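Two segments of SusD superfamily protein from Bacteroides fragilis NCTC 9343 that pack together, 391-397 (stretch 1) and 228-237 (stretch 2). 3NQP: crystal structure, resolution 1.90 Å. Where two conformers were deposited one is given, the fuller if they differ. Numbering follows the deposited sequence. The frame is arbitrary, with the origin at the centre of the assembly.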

# COMPACT_ATOMS: atom_id res chain seq x y z
N GLU A 391 11.64 -11.72 2.47
CA GLU A 391 11.91 -11.19 3.79
C GLU A 391 11.86 -12.29 4.86
O GLU A 391 12.72 -12.34 5.72
CB GLU A 391 10.94 -10.06 4.12
CG GLU A 391 11.23 -9.39 5.45
CD GLU A 391 10.39 -8.16 5.65
OE1 GLU A 391 9.97 -7.59 4.62
OE2 GLU A 391 10.16 -7.78 6.84
N ILE A 392 10.89 -13.21 4.75
CA ILE A 392 10.82 -14.37 5.67
C ILE A 392 12.10 -15.21 5.52
O ILE A 392 12.73 -15.59 6.52
CB ILE A 392 9.55 -15.22 5.43
CG1 ILE A 392 8.28 -14.45 5.86
CG2 ILE A 392 9.66 -16.54 6.18
CD1 ILE A 392 6.88 -15.05 5.34
N ALA A 393 12.51 -15.47 4.27
CA ALA A 393 13.73 -16.19 3.97
C ALA A 393 14.95 -15.56 4.66
O ALA A 393 15.77 -16.24 5.30
CB ALA A 393 13.97 -16.28 2.39
N ASN A 394 15.06 -14.25 4.54
CA ASN A 394 16.15 -13.55 5.19
C ASN A 394 16.13 -13.81 6.72
O ASN A 394 17.18 -14.03 7.30
CB ASN A 394 16.17 -12.04 4.92
CG ASN A 394 17.52 -11.42 5.19
OD1 ASN A 394 18.53 -12.12 5.11
ND2 ASN A 394 17.57 -10.11 5.49
N MSE A 395 14.94 -13.86 7.33
CA MSE A 395 14.84 -14.13 8.77
C MSE A 395 15.30 -15.55 9.10
O MSE A 395 15.95 -15.78 10.12
CB MSE A 395 13.42 -13.93 9.31
CG MSE A 395 12.95 -12.50 9.41
SE MSE A 395 13.96 -11.41 10.57
CE MSE A 395 13.41 -12.13 12.30
N GLU A 396 14.96 -16.51 8.24
CA GLU A 396 15.34 -17.92 8.42
C GLU A 396 16.82 -18.16 8.24
O GLU A 396 17.38 -19.07 8.86
CB GLU A 396 14.66 -18.82 7.40
CG GLU A 396 13.18 -18.99 7.55
CD GLU A 396 12.49 -19.65 6.32
OE1 GLU A 396 12.96 -19.57 5.18
OE2 GLU A 396 11.42 -20.22 6.50
N GLY A 397 17.44 -17.39 7.36
CA GLY A 397 18.78 -17.67 6.88
C GLY A 397 18.85 -18.36 5.52
O GLY A 397 19.91 -18.89 5.16
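Stretch 2 228-237: DLTIAKTHLE

How does stretch 2 lie on stretch 1? Stretch 2 is helical, held by a ladder of i to i+4 backbone hydrogen bonds such as K233 N to L229 O at 2.9 Å, and it runs on into the chain beyond E237. It packs against the last turns of another helix, which begins before E391 and ends at E396. The N-to-C directions of the two differ by 144°, so the helices run roughly antiparallel but clearly splayed, with a signed crossing angle of -144°. Their axes come no nearer than 10.7 Å, a spacing bridged mainly by side chains. The backbones are best matched at I392 and L229, whose CA atoms lie 6.6 Å apart.

What fills the space between the helices? The centre is apolar, and I392 is its knob: its side chain sits in a hole formed by L229, A232, K233 and L236. These four positions follow the i, i+3, i+4, i+7 spacing that lines one face of a helix. CD1 of I392 reaches deepest, lying 3.6 Å from CD1 of L236, 3.8 Å from CB of A232 and 3.8 Å from the backbone N of K233. Nearer the start of stretch 2, CG1 of I392 lies 4.2 Å from CD2 of L229. One turn along stretch 1, selenomethionine M395 adds to the apolar patch, its CB 3.8 Å from CD1 of L229.

Where does charge enter the contact? It does so at the edge, between E396 and K233. The lysine side chain is fully extended, all four chi angles t, which carries its amino group past the apolar centre to the glutamate. The CA-to-CB bond of E396 points sideways, yet the end of its side chain comes nearer, and NZ of K233 donates a hydrogen bond to OE2 of E396 at 2.6 Å, part of a salt bridge. A water joins the pair: it donates to OE1 of E396, 2.5 Å from its oxygen, and accepts a weak hydrogen bond from NZ of K233 at 3.4 Å.

Where does the contact end on stretch 1? E396 is the last residue to touch stretch 2; G397 lies out of its reach. G397 leaves helical geometry with a phi of 100°, where a CB would jam against the carbonyl O of E396, which calls for glycine irrespective of stretch 2. The two stretches together bury 335 Å².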

# COMPACT_ATOMS: atom_id res chain seq x y z
N ASP A 228 5.71 -16.70 14.68
CA ASP A 228 4.69 -16.29 13.74
C ASP A 228 5.19 -16.41 12.31
O ASP A 228 4.37 -16.41 11.37
CB ASP A 228 4.24 -14.85 14.01
CG ASP A 228 3.28 -14.72 15.22
OD1 ASP A 228 2.75 -15.73 15.73
OD2 ASP A 228 3.08 -13.56 15.68
N LEU A 229 6.51 -16.45 12.11
CA LEU A 229 7.07 -16.55 10.71
C LEU A 229 6.54 -17.75 9.95
O LEU A 229 6.23 -17.64 8.77
CB LEU A 229 8.60 -16.65 10.71
CG LEU A 229 9.38 -15.39 11.02
CD1 LEU A 229 10.82 -15.80 11.29
CD2 LEU A 229 9.29 -14.33 9.90
N THR A 230 6.43 -18.89 10.62
CA THR A 230 5.96 -20.13 9.99
C THR A 230 4.52 -20.00 9.48
O THR A 230 4.20 -20.48 8.39
CB THR A 230 6.09 -21.35 10.94
OG1 THR A 230 5.48 -21.08 12.21
CG2 THR A 230 7.55 -21.70 11.16
N ILE A 231 3.68 -19.33 10.25
CA ILE A 231 2.29 -19.10 9.87
C ILE A 231 2.21 -18.16 8.64
O ILE A 231 1.48 -18.42 7.69
CB ILE A 231 1.50 -18.50 11.04
CG1 ILE A 231 1.40 -19.55 12.17
CG2 ILE A 231 0.09 -18.00 10.58
CD1 ILE A 231 0.87 -19.02 13.52
N ALA A 232 2.95 -17.08 8.68
CA ALA A 232 3.02 -16.15 7.52
C ALA A 232 3.43 -16.92 6.29
O ALA A 232 2.84 -16.76 5.21
CB ALA A 232 3.98 -14.98 7.81
N LYS A 233 4.45 -17.76 6.45
CA LYS A 233 5.04 -18.48 5.33
C LYS A 233 4.07 -19.44 4.71
O LYS A 233 3.95 -19.54 3.50
CB LYS A 233 6.26 -19.25 5.79
CG LYS A 233 7.16 -19.69 4.59
CD LYS A 233 8.40 -20.47 5.09
CE LYS A 233 9.32 -20.93 3.95
NZ LYS A 233 10.54 -21.67 4.51
N THR A 234 3.35 -20.18 5.55
CA THR A 234 2.39 -21.13 5.06
C THR A 234 1.32 -20.41 4.23
O THR A 234 0.90 -20.90 3.19
CB THR A 234 1.76 -21.91 6.26
OG1 THR A 234 2.80 -22.73 6.84
CG2 THR A 234 0.58 -22.82 5.81
N HIS A 235 0.84 -19.27 4.70
CA HIS A 235 -0.26 -18.60 4.02
C HIS A 235 0.22 -17.97 2.73
O HIS A 235 -0.46 -18.05 1.70
CB HIS A 235 -0.98 -17.61 4.97
CG HIS A 235 -1.84 -18.32 5.97
ND1 HIS A 235 -3.00 -18.97 5.60
CD2 HIS A 235 -1.65 -18.61 7.29
CE1 HIS A 235 -3.52 -19.58 6.66
NE2 HIS A 235 -2.71 -19.39 7.70
N LEU A 236 1.43 -17.41 2.73
CA LEU A 236 1.94 -16.81 1.48
C LEU A 236 2.23 -17.88 0.43
O LEU A 236 2.00 -17.66 -0.76
CB LEU A 236 3.18 -15.94 1.76
CG LEU A 236 2.83 -14.70 2.61
CD1 LEU A 236 4.04 -14.23 3.37
CD2 LEU A 236 2.22 -13.56 1.73
N GLU A 237 2.77 -19.03 0.86
CA GLU A 237 3.03 -20.11 -0.09
C GLU A 237 1.73 -20.67 -0.62
O GLU A 237 1.67 -21.11 -1.74
CB GLU A 237 3.89 -21.26 0.52
CG GLU A 237 5.31 -20.78 0.74
CD GLU A 237 6.28 -21.80 1.21
OE1 GLU A 237 5.87 -22.75 1.89
OE2 GLU A 237 7.48 -21.58 0.93
O HOH W 1 12.43 -19.51 2.78